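Succinate dehydrogenase subunit B (Mycolicibacterium smegmatis MC2 51, PDB 6LUM) probably carries electrons through its 2Fe-2S, 4Fe-4S and 3Fe-4S clusters from the catalytic subunit A toward the membrane subunits of succinate dehydrogenase. Local coordinates at residues J[70-75]-J[126-131]; J[28-33]-J[58-63]; J[158-163]-J[206-211]; J[172-177]-J[199-204]; J[48-53]-J[102-107]. One frame throughout, in Å; residues are numbered along the deposited sequence.

Contact 1 of 5, residues J[70-75]-J[126-131]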
# COMPACT_ATOMS: atom_id res chain seq x y z
N THR J 70 42.12 -3.02 -26.14
CA THR J 70 40.92 -3.78 -25.83
C THR J 70 40.57 -3.68 -24.35
O THR J 70 39.46 -4.07 -23.96
CB THR J 70 41.12 -5.24 -26.24
OG1 THR J 70 41.59 -5.29 -27.59
CG2 THR J 70 39.82 -6.01 -26.17
N LEU J 71 41.47 -3.15 -23.53
CA LEU J 71 41.29 -3.11 -22.08
C LEU J 71 40.32 -2.00 -21.70
O LEU J 71 40.58 -0.83 -21.96
CB LEU J 71 42.64 -2.89 -21.40
CG LEU J 71 42.58 -2.67 -19.90
CD1 LEU J 71 41.91 -3.85 -19.24
CD2 LEU J 71 43.97 -2.51 -19.35
N THR J 72 39.21 -2.37 -21.07
CA THR J 72 38.24 -1.39 -20.64
C THR J 72 38.15 -1.36 -19.12
O THR J 72 38.48 -2.32 -18.44
CB THR J 72 36.86 -1.69 -21.22
OG1 THR J 72 36.29 -2.79 -20.52
CG2 THR J 72 36.97 -2.03 -22.67
N PHE J 73 37.71 -0.21 -18.61
CA PHE J 73 37.47 -0.00 -17.19
C PHE J 73 36.79 1.34 -17.06
O PHE J 73 36.79 2.15 -18.00
CB PHE J 73 38.76 -0.04 -16.37
CG PHE J 73 39.80 0.94 -16.81
CD1 PHE J 73 40.63 0.66 -17.87
CD2 PHE J 73 39.97 2.13 -16.15
CE1 PHE J 73 41.58 1.55 -18.26
CE2 PHE J 73 40.92 3.02 -16.55
CZ PHE J 73 41.72 2.73 -17.61
N ARG J 74 36.17 1.57 -15.91
CA ARG J 74 35.44 2.80 -15.67
C ARG J 74 36.31 3.78 -14.90
O ARG J 74 37.12 3.38 -14.07
CB ARG J 74 34.17 2.51 -14.89
CG ARG J 74 33.17 1.70 -15.64
CD ARG J 74 31.94 1.47 -14.83
NE ARG J 74 30.90 0.83 -15.60
CZ ARG J 74 30.29 -0.29 -15.24
NH1 ARG J 74 30.63 -0.89 -14.12
NH2 ARG J 74 29.34 -0.81 -15.99
N ARG J 75 36.16 5.06 -15.22
CA ARG J 75 36.80 6.13 -14.47
C ARG J 75 36.19 7.44 -14.95
O ARG J 75 35.87 7.57 -16.13
CB ARG J 75 38.31 6.15 -14.67
CG ARG J 75 38.82 6.93 -15.85
CD ARG J 75 38.55 6.24 -17.16
NE ARG J 75 39.07 7.00 -18.29
CZ ARG J 75 38.37 7.92 -18.95
NH1 ARG J 75 37.12 8.17 -18.62
NH2 ARG J 75 38.93 8.56 -19.96
N GLU J 126 31.34 -8.05 -17.20
CA GLU J 126 30.91 -7.75 -18.56
C GLU J 126 32.06 -7.64 -19.54
O GLU J 126 31.89 -7.96 -20.71
CB GLU J 126 30.12 -6.44 -18.59
CG GLU J 126 28.83 -6.50 -17.82
CD GLU J 126 27.83 -7.47 -18.43
OE1 GLU J 126 26.98 -7.03 -19.22
OE2 GLU J 126 27.90 -8.67 -18.11
N LYS J 127 33.23 -7.20 -19.09
CA LYS J 127 34.46 -7.23 -19.85
C LYS J 127 35.59 -7.18 -18.83
O LYS J 127 35.35 -7.34 -17.63
CB LYS J 127 34.49 -6.07 -20.86
CG LYS J 127 35.34 -6.33 -22.08
CD LYS J 127 34.81 -5.58 -23.26
CE LYS J 127 35.80 -5.59 -24.40
NZ LYS J 127 37.12 -5.09 -23.96
N ASP J 128 36.81 -6.97 -19.28
CA ASP J 128 37.89 -6.86 -18.32
C ASP J 128 37.68 -5.66 -17.42
O ASP J 128 37.44 -4.56 -17.89
CB ASP J 128 39.21 -6.76 -19.06
CG ASP J 128 39.11 -5.91 -20.29
OD1 ASP J 128 39.16 -6.48 -21.40
OD2 ASP J 128 38.99 -4.68 -20.16
N LEU J 129 37.73 -5.90 -16.11
CA LEU J 129 37.63 -4.89 -15.06
C LEU J 129 36.31 -4.12 -15.07
O LEU J 129 36.17 -3.17 -14.30
CB LEU J 129 38.78 -3.90 -15.11
CG LEU J 129 40.19 -4.44 -15.30
CD1 LEU J 129 41.17 -3.32 -15.39
CD2 LEU J 129 40.54 -5.34 -14.18
N VAL J 130 35.34 -4.51 -15.88
CA VAL J 130 34.03 -3.88 -15.90
C VAL J 130 33.02 -4.91 -15.41
O VAL J 130 32.98 -6.03 -15.92
CB VAL J 130 33.66 -3.37 -17.29
CG1 VAL J 130 32.21 -3.01 -17.34
CG2 VAL J 130 34.47 -2.17 -17.64
N VAL J 131 32.21 -4.55 -14.43
CA VAL J 131 31.21 -5.45 -13.90
C VAL J 131 29.83 -4.84 -14.10
O VAL J 131 29.69 -3.70 -14.53
CB VAL J 131 31.44 -5.80 -12.42
CG1 VAL J 131 32.84 -6.31 -12.22
CG2 VAL J 131 31.19 -4.60 -11.57
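The carbonyl oxygen of V131 receives two N-H groups of R74: NH1 lies 3.0 Å from V131 O, with an N-H...O angle of 142°, and NH2 adds a weak bond at 3.3 Å to the same oxygen. V131 O lies at the edge of the guanidinium, tilted 21° out of its plane, and V130 CG1 lies over one face, toward the rim. NE of R74 forms a salt bridge with E161 of the subunit A chain. Further along, the backbone N of T72 donates a hydrogen bond to OD2 of the D128 carboxylate. K127 crosses T72 at about a right angle, NZ being 3.3 Å from T72 CG2, and forms a salt bridge with OD1 of D128. Apolar contacts fill the middle: L129 CD1 meets L71 CD1 at 4.0 Å, while V130 CG2 approaches F73 CA at 3.7 Å. The 126-131 segment is a small antiparallel hairpin whose strands 125-127 and 130-131 are joined by a type II turn from K127 to V130, with E126 and K127 both facing V130 as a classic beta bulge.

Contact 2 of 5, residues J[28-33]-J[58-63]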
# COMPACT_ATOMS: atom_id res chain seq x y z
N LEU J 28 52.13 -5.16 -14.49
CA LEU J 28 50.74 -5.35 -14.11
C LEU J 28 50.26 -6.70 -14.62
O LEU J 28 50.72 -7.17 -15.67
CB LEU J 28 49.84 -4.25 -14.68
CG LEU J 28 50.28 -2.80 -14.56
CD1 LEU J 28 49.36 -1.94 -15.38
CD2 LEU J 28 50.26 -2.35 -13.12
N LYS J 29 49.34 -7.32 -13.89
CA LYS J 29 48.76 -8.59 -14.28
C LYS J 29 47.25 -8.41 -14.34
O LYS J 29 46.56 -8.59 -13.33
CB LYS J 29 49.13 -9.69 -13.31
CG LYS J 29 50.35 -10.49 -13.71
CD LYS J 29 50.59 -11.62 -12.74
CE LYS J 29 49.43 -12.58 -12.75
NZ LYS J 29 49.65 -13.69 -11.78
N ILE J 30 46.74 -8.07 -15.48
CA ILE J 30 45.31 -7.85 -15.62
C ILE J 30 44.65 -9.21 -15.80
O ILE J 30 45.29 -10.15 -16.27
CB ILE J 30 45.00 -6.93 -16.81
CG1 ILE J 30 45.89 -5.69 -16.77
CG2 ILE J 30 43.58 -6.45 -16.75
CD1 ILE J 30 45.65 -4.83 -15.61
N ALA J 31 43.39 -9.32 -15.41
CA ALA J 31 42.63 -10.54 -15.61
C ALA J 31 41.65 -10.29 -16.75
O ALA J 31 40.50 -9.91 -16.54
CB ALA J 31 41.91 -10.95 -14.34
N ARG J 32 42.11 -10.51 -17.98
CA ARG J 32 41.32 -10.18 -19.15
C ARG J 32 40.21 -11.19 -19.35
O ARG J 32 40.34 -12.38 -19.04
CB ARG J 32 42.21 -10.14 -20.39
CG ARG J 32 43.52 -9.42 -20.18
CD ARG J 32 43.34 -7.92 -20.14
NE ARG J 32 42.55 -7.45 -21.27
CZ ARG J 32 43.06 -7.18 -22.47
NH1 ARG J 32 44.35 -7.34 -22.69
NH2 ARG J 32 42.27 -6.76 -23.44
N PHE J 33 39.10 -10.70 -19.90
CA PHE J 33 37.94 -11.53 -20.23
C PHE J 33 37.17 -10.82 -21.32
O PHE J 33 36.63 -9.74 -21.08
CB PHE J 33 37.06 -11.75 -19.01
CG PHE J 33 35.67 -12.21 -19.34
CD1 PHE J 33 35.40 -13.54 -19.59
CD2 PHE J 33 34.63 -11.31 -19.38
CE1 PHE J 33 34.12 -13.95 -19.89
CE2 PHE J 33 33.35 -11.72 -19.68
CZ PHE J 33 33.10 -13.04 -19.93
N ASN J 58 46.84 5.97 -13.58
CA ASN J 58 47.80 6.42 -14.57
C ASN J 58 48.41 5.23 -15.30
O ASN J 58 48.63 5.28 -16.52
CB ASN J 58 48.89 7.25 -13.92
CG ASN J 58 48.37 8.52 -13.32
OD1 ASN J 58 47.17 8.67 -13.12
ND2 ASN J 58 49.26 9.45 -13.04
N LEU J 59 48.67 4.14 -14.58
CA LEU J 59 49.29 2.99 -15.23
C LEU J 59 48.31 2.27 -16.15
O LEU J 59 48.68 1.83 -17.24
CB LEU J 59 49.85 2.03 -14.19
CG LEU J 59 50.92 2.53 -13.24
CD1 LEU J 59 51.76 1.35 -12.84
CD2 LEU J 59 51.78 3.59 -13.86
N LEU J 60 47.05 2.14 -15.73
CA LEU J 60 46.06 1.52 -16.60
C LEU J 60 45.77 2.39 -17.81
O LEU J 60 45.48 1.87 -18.89
CB LEU J 60 44.78 1.26 -15.82
CG LEU J 60 44.85 0.27 -14.67
CD1 LEU J 60 43.57 0.28 -13.90
CD2 LEU J 60 45.11 -1.09 -15.20
N HIS J 61 45.87 3.71 -17.67
CA HIS J 61 45.76 4.59 -18.82
C HIS J 61 46.92 4.37 -19.78
O HIS J 61 46.72 4.34 -20.99
CB HIS J 61 45.73 6.04 -18.37
CG HIS J 61 44.36 6.53 -18.01
ND1 HIS J 61 44.15 7.58 -17.14
CD2 HIS J 61 43.13 6.12 -18.40
CE1 HIS J 61 42.86 7.79 -17.01
NE2 HIS J 61 42.22 6.92 -17.77
N TYR J 62 48.14 4.25 -19.26
CA TYR J 62 49.27 3.92 -20.13
C TYR J 62 49.00 2.64 -20.90
O TYR J 62 49.19 2.58 -22.12
CB TYR J 62 50.53 3.78 -19.29
CG TYR J 62 51.81 3.65 -20.08
CD1 TYR J 62 52.10 2.50 -20.79
CD2 TYR J 62 52.73 4.68 -20.10
CE1 TYR J 62 53.27 2.39 -21.51
CE2 TYR J 62 53.90 4.57 -20.81
CZ TYR J 62 54.16 3.43 -21.51
OH TYR J 62 55.33 3.32 -22.22
N VAL J 63 48.55 1.59 -20.21
CA VAL J 63 48.29 0.32 -20.89
C VAL J 63 47.24 0.51 -21.98
O VAL J 63 47.43 0.07 -23.12
CB VAL J 63 47.83 -0.75 -19.88
CG1 VAL J 63 47.17 -1.87 -20.61
CG2 VAL J 63 49.00 -1.27 -19.11
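L28 and I30 meet L59, L60 and V63 in a wholly apolar strand-on-helix contact, buried between the mixed sheet and helix 56-67 of the 2Fe-2S domain. L28 and I30, two positions apart on strand 27-32, both point toward the helix. The axes of 28-32 and 58-63 run 11.0 Å apart at 73°, so the helix crosses the strand steeply and few residues of each can touch. L28 makes the most contacts, reaching L59, L60 and V63, and divides its two methyls among them. CD1 lies 3.8 Å from V63 CG2, the two side chains sliding past each other in opposite directions, and comes within 4.2 Å of L59 CB; CD2 meets L59 CD1 at 4.0 Å. I30 touches the helix with the end of its longer branch, CD1 being 3.8 Å from L60 CD2. That same L60 methyl is 4.3 Å from L28 CD1, so it borders both strand residues. Strands either side complete the layer: F46 of strand 42-47 packs on I30 and V63, and I117 of strand 114-118 on I30 and L60. The segments meet through apolar side chains, with no hydrogen bond between them, in the way a helix covers one face of a mixed sheet in the beta-grasp fold of 2Fe-2S ferredoxins.

Contact 3 of 5, residues J[158-163]-J[206-211]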
# COMPACT_ATOMS: atom_id res chain seq x y z
N ARG J 158 11.22 22.40 6.48
CA ARG J 158 10.93 21.77 7.76
C ARG J 158 12.16 21.62 8.64
O ARG J 158 13.25 21.31 8.17
CB ARG J 158 10.31 20.40 7.49
CG ARG J 158 11.16 19.49 6.65
CD ARG J 158 10.52 18.13 6.55
NE ARG J 158 9.34 18.11 5.70
CZ ARG J 158 9.35 17.75 4.42
NH1 ARG J 158 10.49 17.37 3.87
NH2 ARG J 158 8.24 17.76 3.70
N ILE J 159 11.96 21.85 9.94
CA ILE J 159 13.03 22.13 10.89
C ILE J 159 13.68 20.84 11.37
O ILE J 159 13.07 19.77 11.37
CB ILE J 159 12.46 22.95 12.07
CG1 ILE J 159 11.74 24.19 11.55
CG2 ILE J 159 13.55 23.38 13.02
CD1 ILE J 159 10.24 24.07 11.56
N GLN J 160 14.94 20.95 11.77
CA GLN J 160 15.70 19.83 12.31
C GLN J 160 16.86 20.39 13.13
O GLN J 160 17.52 21.33 12.70
CB GLN J 160 16.21 18.93 11.19
CG GLN J 160 17.25 17.93 11.60
CD GLN J 160 17.38 16.83 10.60
OE1 GLN J 160 16.41 16.16 10.27
NE2 GLN J 160 18.57 16.64 10.09
N SER J 161 17.08 19.82 14.30
CA SER J 161 18.07 20.35 15.22
C SER J 161 19.48 20.04 14.75
O SER J 161 19.70 19.06 14.04
CB SER J 161 17.85 19.76 16.60
OG SER J 161 16.55 20.04 17.06
N PRO J 162 20.46 20.85 15.14
CA PRO J 162 21.86 20.48 14.91
C PRO J 162 22.30 19.28 15.71
O PRO J 162 23.44 18.82 15.54
CB PRO J 162 22.63 21.74 15.32
CG PRO J 162 21.71 22.46 16.20
CD PRO J 162 20.35 22.21 15.68
N THR J 163 21.45 18.76 16.60
CA THR J 163 21.70 17.53 17.32
C THR J 163 21.13 16.31 16.61
O THR J 163 21.78 15.27 16.56
CB THR J 163 21.09 17.61 18.72
OG1 THR J 163 21.63 18.74 19.41
CG2 THR J 163 21.41 16.36 19.51
N ILE J 206 16.88 5.86 8.28
CA ILE J 206 16.23 5.42 9.51
C ILE J 206 16.55 6.37 10.64
O ILE J 206 15.70 6.66 11.48
CB ILE J 206 16.66 3.97 9.83
CG1 ILE J 206 15.91 3.00 8.93
CG2 ILE J 206 16.40 3.65 11.26
CD1 ILE J 206 16.54 1.66 8.85
N PHE J 207 17.77 6.90 10.67
CA PHE J 207 18.15 7.81 11.75
C PHE J 207 18.04 9.27 11.33
O PHE J 207 18.77 10.12 11.84
CB PHE J 207 19.54 7.47 12.25
CG PHE J 207 19.58 6.20 13.03
CD1 PHE J 207 19.57 4.98 12.40
CD2 PHE J 207 19.58 6.22 14.40
CE1 PHE J 207 19.58 3.82 13.12
CE2 PHE J 207 19.60 5.06 15.11
CZ PHE J 207 19.60 3.87 14.47
N ASP J 208 17.10 9.57 10.44
CA ASP J 208 16.79 10.93 10.01
C ASP J 208 15.47 11.35 10.65
O ASP J 208 14.46 10.66 10.48
CB ASP J 208 16.69 11.01 8.49
CG ASP J 208 16.74 12.42 7.98
OD1 ASP J 208 17.01 13.33 8.78
OD2 ASP J 208 16.52 12.63 6.77
N SER J 209 15.49 12.47 11.37
CA SER J 209 14.30 12.89 12.11
C SER J 209 13.12 13.15 11.19
O SER J 209 11.99 12.77 11.51
CB SER J 209 14.62 14.13 12.93
OG SER J 209 15.81 13.94 13.65
N ARG J 210 13.36 13.82 10.07
CA ARG J 210 12.26 14.21 9.19
C ARG J 210 11.89 13.12 8.21
O ARG J 210 11.80 13.34 7.01
CB ARG J 210 12.62 15.50 8.46
CG ARG J 210 14.08 15.68 8.16
CD ARG J 210 14.26 16.88 7.28
NE ARG J 210 15.66 17.21 7.04
CZ ARG J 210 16.38 16.72 6.04
NH1 ARG J 210 15.85 15.87 5.19
NH2 ARG J 210 17.64 17.09 5.90
N ASP J 211 11.64 11.92 8.72
CA ASP J 211 11.26 10.79 7.90
C ASP J 211 10.08 10.07 8.54
O ASP J 211 9.96 10.01 9.76
CB ASP J 211 12.43 9.82 7.71
CG ASP J 211 12.24 8.90 6.53
OD1 ASP J 211 11.49 9.26 5.61
OD2 ASP J 211 12.84 7.82 6.52
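The side-chain amide of Q160 and the guanidinium of R210 have planes only 12° apart, yet the amide approaches obliquely and the pair is not a stack; the two chains cross at about a right angle. Q160 CD is 4.0 Å from R210 NE. Against the carboxylate of D208 the same amide stands nearly perpendicular, at 83°, with its CD 4.0 Å from D208 OD1. R158 completes the cluster through its aliphatic part: CD passes across the R210 chain, 3.9 Å from R210 CB. The two guanidinium groups stay apart, NH1 of R158 being 5.7 Å from NH1 of R210. The positive charge of R210 has a long ion pair with D208, NH1 to OD2 at 3.7 Å and well out of the guanidinium plane, and a weak bond from NH1 to G101 O of the subunit A chain. Residues 158-161 lead into the short helix 162-165. Segment 206-211 starts at the end of helix 196-206 and runs into the loop before helix 214-221, where R210 centres an inverse gamma turn, with chains of subunits A and D alongside.

Contact 4 of 5, residues J[172-177]-J[199-204]. With SF4 (iron/sulfur cluster), chain B.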
# COMPACT_ATOMS: atom_id res chain seq x y z
N THR J 172 26.23 9.76 5.30
CA THR J 172 25.96 10.60 4.16
C THR J 172 27.16 10.75 3.25
O THR J 172 27.11 11.53 2.30
CB THR J 172 25.48 11.98 4.62
OG1 THR J 172 26.41 12.50 5.57
CG2 THR J 172 24.13 11.87 5.26
N LYS J 173 28.23 10.02 3.51
CA LYS J 173 29.45 10.09 2.74
C LYS J 173 29.56 9.00 1.69
O LYS J 173 30.58 8.91 1.01
CB LYS J 173 30.66 10.00 3.66
CG LYS J 173 30.64 10.92 4.82
CD LYS J 173 31.71 10.52 5.78
CE LYS J 173 33.05 10.55 5.10
NZ LYS J 173 34.16 10.22 6.03
N CYS J 174 28.55 8.16 1.53
CA CYS J 174 28.65 7.00 0.66
C CYS J 174 28.60 7.42 -0.80
O CYS J 174 27.61 8.01 -1.24
CB CYS J 174 27.53 6.03 0.99
SG CYS J 174 27.21 4.72 -0.17
N ILE J 175 29.67 7.13 -1.55
CA ILE J 175 29.70 7.42 -2.97
C ILE J 175 29.20 6.27 -3.81
O ILE J 175 29.21 6.37 -5.04
CB ILE J 175 31.12 7.80 -3.44
CG1 ILE J 175 32.10 6.68 -3.15
CG2 ILE J 175 31.55 9.04 -2.78
CD1 ILE J 175 33.52 7.05 -3.40
N LEU J 176 28.75 5.19 -3.19
CA LEU J 176 28.16 4.04 -3.88
C LEU J 176 29.13 3.42 -4.87
O LEU J 176 28.86 3.30 -6.06
CB LEU J 176 26.86 4.44 -4.57
CG LEU J 176 25.66 4.74 -3.69
CD1 LEU J 176 24.66 5.51 -4.49
CD2 LEU J 176 25.07 3.46 -3.21
N CYS J 177 30.28 2.98 -4.36
CA CYS J 177 31.29 2.37 -5.20
C CYS J 177 31.27 0.85 -5.17
O CYS J 177 31.82 0.24 -6.09
CB CYS J 177 32.68 2.87 -4.81
SG CYS J 177 33.22 2.47 -3.19
N ILE J 199 22.65 -1.31 3.60
CA ILE J 199 22.37 -1.06 5.01
C ILE J 199 22.88 0.30 5.45
O ILE J 199 22.27 0.95 6.30
CB ILE J 199 22.93 -2.20 5.86
CG1 ILE J 199 22.18 -3.49 5.52
CG2 ILE J 199 22.78 -1.89 7.32
CD1 ILE J 199 22.88 -4.73 5.93
N VAL J 200 23.98 0.79 4.88
CA VAL J 200 24.46 2.13 5.20
C VAL J 200 23.47 3.18 4.70
O VAL J 200 23.09 4.10 5.44
CB VAL J 200 25.85 2.36 4.59
CG1 VAL J 200 26.12 3.81 4.44
CG2 VAL J 200 26.88 1.75 5.45
N ASN J 201 23.05 3.06 3.45
CA ASN J 201 22.13 4.04 2.90
C ASN J 201 20.72 3.91 3.45
O ASN J 201 19.90 4.79 3.21
CB ASN J 201 22.12 3.92 1.39
CG ASN J 201 23.38 4.44 0.78
OD1 ASN J 201 23.54 5.63 0.57
ND2 ASN J 201 24.31 3.54 0.50
N ALA J 202 20.41 2.83 4.17
CA ALA J 202 19.17 2.77 4.93
C ALA J 202 19.33 3.31 6.34
O ALA J 202 18.38 3.87 6.87
CB ALA J 202 18.66 1.33 4.99
N HIS J 203 20.48 3.11 6.97
CA HIS J 203 20.78 3.76 8.23
C HIS J 203 20.64 5.27 8.10
O HIS J 203 20.09 5.93 8.99
CB HIS J 203 22.20 3.38 8.66
CG HIS J 203 22.72 4.12 9.84
ND1 HIS J 203 23.27 5.38 9.75
CD2 HIS J 203 22.85 3.75 11.14
CE1 HIS J 203 23.68 5.77 10.94
NE2 HIS J 203 23.44 4.80 11.80
N ARG J 204 21.10 5.81 6.98
CA ARG J 204 21.02 7.25 6.74
C ARG J 204 19.59 7.76 6.88
O ARG J 204 19.36 8.87 7.37
CB ARG J 204 21.57 7.57 5.35
CG ARG J 204 21.72 9.04 5.05
CD ARG J 204 20.46 9.60 4.45
NE ARG J 204 20.54 11.02 4.21
CZ ARG J 204 19.47 11.80 4.12
NH1 ARG J 204 18.27 11.30 4.30
NH2 ARG J 204 19.60 13.09 3.89
FE1 SF4 B . 30.45 0.69 0.72
FE2 SF4 B . 31.85 2.52 -1.21
FE3 SF4 B . 32.00 3.07 1.76
FE4 SF4 B . 29.44 3.51 0.25
S1 SF4 B . 31.44 4.20 0.04
S2 SF4 B . 30.00 2.37 1.96
S3 SF4 B . 29.85 1.83 -0.99
S4 SF4 B . 32.44 1.40 0.50
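C174 and N201 meet at the 4Fe-4S cluster: SG of C174 binds the iron FE4 at 2.6 Å and accepts an N-H from ND2 of N201 at 3.2 Å. The bond is fairly straight, 163°, and the sulfur lies close to the amide plane. This hydrogen bond probably tempers the negative charge of the C174 cysteinate. C177 SG holds a second iron, FE2, at 2.4 Å. C174, C177 and C180, with C240 followed by P241, make up the CxxCxxC...CP pattern of bacterial-type ferredoxins. ND2 of N201 also donates to A197 O, one turn earlier in helix 196-206, which fixes the rotation of the amide. L176 CD2 lies 3.8 Å from N201 ND2, and Y140 packs on both L176 and N201. Nearer the start of the loop, C174 CB rests 4.3 Å from V200 CG1, and T172 CG2 touches CG of R204 at 3.7 Å. R204 NH2 donates to G101 O of the subunit A chain.

Contact 5 of 5, residues J[48-53]-J[102-107]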
# COMPACT_ATOMS: atom_id res chain seq x y z
N VAL J 48 54.91 -1.52 -17.67
CA VAL J 48 54.69 -0.09 -17.84
C VAL J 48 55.63 0.67 -16.91
O VAL J 48 56.01 0.15 -15.86
CB VAL J 48 53.23 0.27 -17.56
CG1 VAL J 48 52.33 -0.47 -18.50
CG2 VAL J 48 52.88 -0.08 -16.14
N PRO J 49 56.02 1.90 -17.24
CA PRO J 49 56.87 2.67 -16.33
C PRO J 49 56.06 3.33 -15.24
O PRO J 49 54.93 3.75 -15.45
CB PRO J 49 57.51 3.71 -17.26
CG PRO J 49 56.50 3.92 -18.28
CD PRO J 49 55.82 2.60 -18.51
N CYS J 50 56.66 3.42 -14.06
CA CYS J 50 56.03 4.01 -12.89
C CYS J 50 56.85 5.20 -12.42
O CYS J 50 57.99 5.39 -12.83
CB CYS J 50 55.88 2.98 -11.77
SG CYS J 50 55.15 3.58 -10.25
N LEU J 51 56.25 6.01 -11.56
CA LEU J 51 56.89 7.17 -10.97
C LEU J 51 56.56 7.22 -9.49
O LEU J 51 55.78 6.42 -8.98
CB LEU J 51 56.41 8.47 -11.64
CG LEU J 51 57.11 9.03 -12.88
CD1 LEU J 51 58.55 9.33 -12.54
CD2 LEU J 51 57.00 8.11 -14.07
N PRO J 52 57.18 8.15 -8.74
CA PRO J 52 56.68 8.41 -7.39
C PRO J 52 55.31 9.05 -7.39
O PRO J 52 54.47 8.72 -6.55
CB PRO J 52 57.75 9.34 -6.80
CG PRO J 52 58.97 9.04 -7.59
CD PRO J 52 58.48 8.79 -8.97
N SER J 53 55.06 9.98 -8.30
CA SER J 53 53.76 10.65 -8.40
C SER J 53 52.89 10.00 -9.48
O SER J 53 52.47 10.64 -10.43
CB SER J 53 53.95 12.14 -8.66
OG SER J 53 54.57 12.77 -7.56
N ARG J 102 53.53 6.13 -4.65
CA ARG J 102 54.64 6.83 -4.01
C ARG J 102 55.40 5.94 -3.04
O ARG J 102 56.60 6.15 -2.82
CB ARG J 102 54.12 8.07 -3.28
CG ARG J 102 55.18 9.07 -2.85
CD ARG J 102 54.53 10.32 -2.24
NE ARG J 102 53.46 10.85 -3.09
CZ ARG J 102 52.56 11.75 -2.70
NH1 ARG J 102 52.57 12.22 -1.46
NH2 ARG J 102 51.64 12.17 -3.56
N ASP J 103 54.73 4.95 -2.46
CA ASP J 103 55.34 4.09 -1.46
C ASP J 103 55.80 2.77 -2.10
O ASP J 103 55.19 1.71 -1.94
CB ASP J 103 54.37 3.84 -0.31
CG ASP J 103 52.98 3.47 -0.79
OD1 ASP J 103 52.83 3.13 -1.97
OD2 ASP J 103 52.04 3.53 0.02
N MET J 104 56.90 2.86 -2.85
CA MET J 104 57.57 1.68 -3.38
C MET J 104 59.02 1.71 -2.90
O MET J 104 59.93 2.17 -3.61
CB MET J 104 57.44 1.60 -4.92
CG MET J 104 57.93 2.82 -5.69
SD MET J 104 57.61 2.70 -7.46
CE MET J 104 58.18 4.30 -8.01
N LEU J 105 59.24 1.21 -1.69
CA LEU J 105 60.56 1.02 -1.11
C LEU J 105 61.20 -0.28 -1.62
O LEU J 105 62.41 -0.31 -1.84
CB LEU J 105 60.48 1.02 0.42
CG LEU J 105 59.98 2.32 1.05
CD1 LEU J 105 60.25 2.34 2.54
CD2 LEU J 105 60.63 3.53 0.37
N PRO J 106 60.43 -1.37 -1.82
CA PRO J 106 61.01 -2.55 -2.48
C PRO J 106 61.40 -2.31 -3.93
O PRO J 106 61.85 -3.23 -4.61
CB PRO J 106 59.90 -3.61 -2.36
CG PRO J 106 58.66 -2.84 -2.05
CD PRO J 106 59.13 -1.71 -1.21
N LYS J 107 61.22 -1.08 -4.42
CA LYS J 107 61.66 -0.76 -5.77
C LYS J 107 63.18 -0.71 -5.85
O LYS J 107 63.78 -1.08 -6.87
CB LYS J 107 61.05 0.56 -6.22
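M104, extended beyond CG, meets C50 with SD and CE. SD of M104 and SG of C50 lie 3.8 Å apart, and CE is equally far from SG. Both side chains leave their backbones toward the other loop, and SG of C50 is placed anti to its own backbone N (chi1 179°), where it faces the end of M104. Beyond the sulfurs, CE of M104 lies against the backbone of the opposite loop, 3.3 Å from L51 O and 4.0 Å from P52 N. The segments are loops at one end of the 2Fe-2S, beta-grasp domain: 48-53 runs from strand 42-47 into helix 56-67, whereas the loop holding 102-107 lies between strands 92-93 and 114-118. C50, which is buried, is not among the pocket cysteines C77, C82 and C97. M101 and V26 also pack on C50, and V24 on M104. Nearer the solvent, P52 O approaches R102 CA at 3.2 Å and R102 CB at 3.4 Å. This oxygen is near the plane of the R102 guanidinium, at its edge, but 4.2 Å from R102 NE. R102 N approaches the same oxygen at an angle too poor for a hydrogen bond.

Contacts 1, 2 and 5 belong to the 2Fe-2S domain, contact 4 to the 4Fe-4S dicluster domain. Along the chain contact 2 closes before contact 1 opens, and contacts 3 and 4 come later. Contacts 1 and 2, centres about 10 Å apart, touch through R75 with H61 and L71 with V63 of helix 56-67. Contact 5, about 16 Å from contact 2, meets the same helix, V48 packing on V63; their segments alternate in sequence. Contact 4 is about 25 Å from contact 1, across the chain's centre. Contact 3 lies beyond it, about 17 Å from contact 4 and 45 and 47 Å from contacts 2 and 5 between centres: an elongated subunit, consistent with a path of clusters through it.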